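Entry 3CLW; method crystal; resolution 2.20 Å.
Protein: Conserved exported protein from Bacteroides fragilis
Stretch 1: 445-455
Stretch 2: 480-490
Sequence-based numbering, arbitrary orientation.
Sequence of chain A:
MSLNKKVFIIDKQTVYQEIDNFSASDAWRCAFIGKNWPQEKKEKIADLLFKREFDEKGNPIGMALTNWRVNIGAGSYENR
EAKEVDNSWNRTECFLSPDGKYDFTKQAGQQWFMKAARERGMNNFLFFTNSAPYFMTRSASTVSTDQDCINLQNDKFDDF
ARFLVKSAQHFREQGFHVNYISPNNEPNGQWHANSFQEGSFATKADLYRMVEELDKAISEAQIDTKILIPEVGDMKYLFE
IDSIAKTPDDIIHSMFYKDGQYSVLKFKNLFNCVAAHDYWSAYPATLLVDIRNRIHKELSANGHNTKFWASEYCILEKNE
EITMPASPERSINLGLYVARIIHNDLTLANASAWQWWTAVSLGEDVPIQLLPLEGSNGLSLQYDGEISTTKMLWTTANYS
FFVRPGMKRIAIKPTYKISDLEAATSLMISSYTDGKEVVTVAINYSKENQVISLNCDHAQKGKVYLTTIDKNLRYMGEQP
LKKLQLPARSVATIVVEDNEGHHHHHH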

# COMPACT_ATOMS: atom_id res chain seq x y z
N TYR A 445 4.59 21.76 -5.03
CA TYR A 445 5.09 21.65 -3.67
C TYR A 445 5.54 23.00 -3.16
O TYR A 445 5.73 23.17 -1.95
CB TYR A 445 6.25 20.65 -3.59
CG TYR A 445 6.38 19.98 -2.25
CD1 TYR A 445 5.58 18.89 -1.92
CD2 TYR A 445 7.30 20.44 -1.30
CE1 TYR A 445 5.68 18.26 -0.70
CE2 TYR A 445 7.39 19.84 -0.06
CZ TYR A 445 6.58 18.73 0.23
OH TYR A 445 6.65 18.10 1.46
N SER A 446 5.72 23.95 -4.08
CA SER A 446 6.25 25.28 -3.74
C SER A 446 5.15 26.15 -3.15
O SER A 446 3.96 25.81 -3.24
CB SER A 446 6.80 25.96 -5.00
OG SER A 446 5.74 26.48 -5.79
N LYS A 447 5.55 27.28 -2.59
CA LYS A 447 4.60 28.27 -2.05
C LYS A 447 4.14 29.30 -3.08
O LYS A 447 3.47 30.28 -2.72
CB LYS A 447 5.20 28.99 -0.86
CG LYS A 447 5.23 28.19 0.41
CD LYS A 447 6.10 28.87 1.45
CE LYS A 447 7.54 28.40 1.35
NZ LYS A 447 8.22 28.54 2.68
N GLU A 448 4.46 29.07 -4.35
CA GLU A 448 4.07 29.98 -5.42
C GLU A 448 3.18 29.28 -6.44
O GLU A 448 3.47 28.17 -6.87
CB GLU A 448 5.32 30.54 -6.13
N ASN A 449 2.12 29.97 -6.85
CA ASN A 449 1.26 29.49 -7.92
C ASN A 449 2.10 29.37 -9.18
O ASN A 449 2.92 30.24 -9.46
CB ASN A 449 0.06 30.44 -8.16
CG ASN A 449 -0.72 30.80 -6.86
OD1 ASN A 449 -1.08 29.93 -6.03
ND2 ASN A 449 -0.98 32.09 -6.69
N GLN A 450 1.92 28.30 -9.93
CA GLN A 450 2.69 28.12 -11.15
C GLN A 450 1.73 27.93 -12.33
O GLN A 450 0.60 27.49 -12.13
CB GLN A 450 3.68 26.95 -11.01
N VAL A 451 2.16 28.33 -13.52
CA VAL A 451 1.36 28.13 -14.74
C VAL A 451 2.15 27.20 -15.64
O VAL A 451 3.37 27.34 -15.77
CB VAL A 451 1.05 29.46 -15.48
CG1 VAL A 451 0.18 29.20 -16.71
CG2 VAL A 451 0.35 30.45 -14.56
N ILE A 452 1.46 26.23 -16.24
CA ILE A 452 2.12 25.27 -17.12
C ILE A 452 1.41 25.12 -18.46
O ILE A 452 0.24 25.46 -18.58
CB ILE A 452 2.31 23.87 -16.45
CG1 ILE A 452 0.97 23.16 -16.24
CG2 ILE A 452 3.09 23.98 -15.12
CD1 ILE A 452 1.11 21.64 -16.13
N SER A 453 2.14 24.65 -19.45
CA SER A 453 1.55 24.25 -20.72
C SER A 453 1.70 22.75 -20.89
O SER A 453 2.79 22.19 -20.73
CB SER A 453 2.19 24.99 -21.91
N LEU A 454 0.61 22.09 -21.21
CA LEU A 454 0.62 20.66 -21.35
C LEU A 454 0.45 20.31 -22.82
O LEU A 454 -0.58 20.60 -23.42
CB LEU A 454 -0.48 20.04 -20.48
CG LEU A 454 -0.33 18.60 -20.02
CD1 LEU A 454 0.96 18.41 -19.21
CD2 LEU A 454 -1.56 18.17 -19.21
N ASN A 455 1.49 19.72 -23.40
CA ASN A 455 1.52 19.39 -24.81
C ASN A 455 1.31 17.89 -24.98
O ASN A 455 2.19 17.09 -24.66
CB ASN A 455 2.88 19.78 -25.38
CG ASN A 455 2.93 19.76 -26.89
OD1 ASN A 455 3.40 20.72 -27.49
ND2 ASN A 455 2.47 18.67 -27.51
N PRO A 480 -8.08 24.86 -20.66
CA PRO A 480 -7.14 24.83 -21.79
C PRO A 480 -5.81 24.27 -21.34
O PRO A 480 -5.28 24.71 -20.32
CB PRO A 480 -6.99 26.31 -22.18
CG PRO A 480 -7.41 27.10 -20.95
CD PRO A 480 -8.45 26.24 -20.26
N LEU A 481 -5.28 23.31 -22.10
CA LEU A 481 -3.98 22.70 -21.76
C LEU A 481 -2.77 23.64 -21.85
O LEU A 481 -1.80 23.46 -21.11
CB LEU A 481 -3.73 21.42 -22.57
CG LEU A 481 -4.78 20.34 -22.35
CD1 LEU A 481 -4.59 19.20 -23.34
CD2 LEU A 481 -4.77 19.83 -20.91
N LYS A 482 -2.85 24.64 -22.73
CA LYS A 482 -1.74 25.59 -22.94
C LYS A 482 -1.52 26.50 -21.72
O LYS A 482 -0.43 27.06 -21.55
CB LYS A 482 -1.99 26.42 -24.21
N LYS A 483 -2.55 26.64 -20.89
CA LYS A 483 -2.50 27.51 -19.72
C LYS A 483 -3.27 26.87 -18.56
O LYS A 483 -4.49 27.07 -18.39
CB LYS A 483 -3.05 28.91 -20.04
N LEU A 484 -2.54 26.07 -17.78
CA LEU A 484 -3.09 25.36 -16.63
C LEU A 484 -2.54 26.00 -15.38
O LEU A 484 -1.34 26.04 -15.19
CB LEU A 484 -2.69 23.88 -16.68
CG LEU A 484 -3.36 23.01 -17.73
CD1 LEU A 484 -2.76 21.61 -17.72
CD2 LEU A 484 -4.86 22.98 -17.51
N GLN A 485 -3.43 26.53 -14.55
CA GLN A 485 -3.02 27.22 -13.33
C GLN A 485 -2.87 26.25 -12.16
O GLN A 485 -3.85 25.64 -11.72
CB GLN A 485 -4.02 28.33 -12.98
N LEU A 486 -1.65 26.10 -11.66
CA LEU A 486 -1.38 25.23 -10.53
C LEU A 486 -1.20 26.05 -9.25
O LEU A 486 -0.19 26.71 -9.08
CB LEU A 486 -0.14 24.36 -10.78
CG LEU A 486 -0.14 23.45 -12.00
CD1 LEU A 486 1.13 22.59 -12.04
CD2 LEU A 486 -1.41 22.56 -12.02
N PRO A 487 -2.19 25.98 -8.33
CA PRO A 487 -2.09 26.76 -7.09
C PRO A 487 -0.88 26.30 -6.29
O PRO A 487 -0.47 25.14 -6.42
CB PRO A 487 -3.37 26.40 -6.34
CG PRO A 487 -4.30 25.86 -7.41
CD PRO A 487 -3.40 25.15 -8.37
N ALA A 488 -0.29 27.20 -5.51
CA ALA A 488 0.76 26.81 -4.58
C ALA A 488 0.20 25.74 -3.66
O ALA A 488 -0.99 25.78 -3.33
CB ALA A 488 1.18 27.98 -3.77
N ARG A 489 1.04 24.78 -3.28
CA ARG A 489 0.68 23.75 -2.30
C ARG A 489 -0.58 22.90 -2.67
O ARG A 489 -1.51 22.69 -1.85
CB ARG A 489 0.60 24.38 -0.91
CG ARG A 489 1.89 25.15 -0.52
CD ARG A 489 3.08 24.19 -0.42
NE ARG A 489 3.00 23.41 0.80
CZ ARG A 489 3.76 22.36 1.09
NH1 ARG A 489 4.69 21.95 0.25
NH2 ARG A 489 3.57 21.71 2.25
N SER A 490 -0.57 22.39 -3.90
CA SER A 490 -1.71 21.69 -4.48
C SER A 490 -1.31 20.44 -5.22
O SER A 490 -0.16 20.32 -5.66
CB SER A 490 -2.41 22.61 -5.47
OG SER A 490 -1.66 22.76 -6.67
O HOH W 1 4.47 18.96 3.03

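The most elaborate polar contact centres on Arg489. Its NH1 donates to the backbone carbonyl O of Tyr445 at 2.7 Å, close to the guanidinium plane. The same group lies over one face of the Tyr445 ring, with CZ 4.6 Å from the ring centroid and 8° off the normal, a cation-pi arrangement. Arginine suits this place because its planar, charged end can donate in its plane to a carbonyl while its edge, NH1 foremost, stands over the electron-rich ring face; the planes are nearly perpendicular. A water joins the pair again, donating to Tyr445 OH at 2.8 Å and accepting from Arg489 NH2 at 3.0 Å. The backbone helps too: Arg489 N donates to Ser446 O at 3.1 Å.

Asn449 stands just before the strand. Its side-chain OD1 accepts from Ala488 N at 2.9 Å, doing for a loop amide what a backbone carbonyl would do in a sheet. In the antiparallel ladder, Gln450 N donates to Leu486 O at 2.8 Å, and Leu486 N returns a bond to Gln450 O at 2.7 Å. Ile452 N donates to Leu484 O, and Leu484 N to Ile452 O, each at 3.0 Å. Between these pairs, Val451 faces Gln485 without such bonds, although Val451 CA approaches Leu484 O at 3.4 Å. Beyond them, Leu454 N donates to Leu481 O at 2.8 Å, linking the strand to the type I turn from Pro480 to Lys483.

Ile452, Leu484 and Leu486 share one face and are buried: Ile452 CG1 meets Leu484 CB at 3.8 Å, and Ile452 CG2 meets Leu486 CD1 at 3.9 Å. Leu454 extends this apolar cluster, its CB 3.9 Å from Leu484 CD1 and its CD2 4.0 Å from Leu481 CD2. Branched aliphatic side chains suit these sites, filling space without unpaired polar groups. Val451 and Gln485 occupy the other, more exposed face.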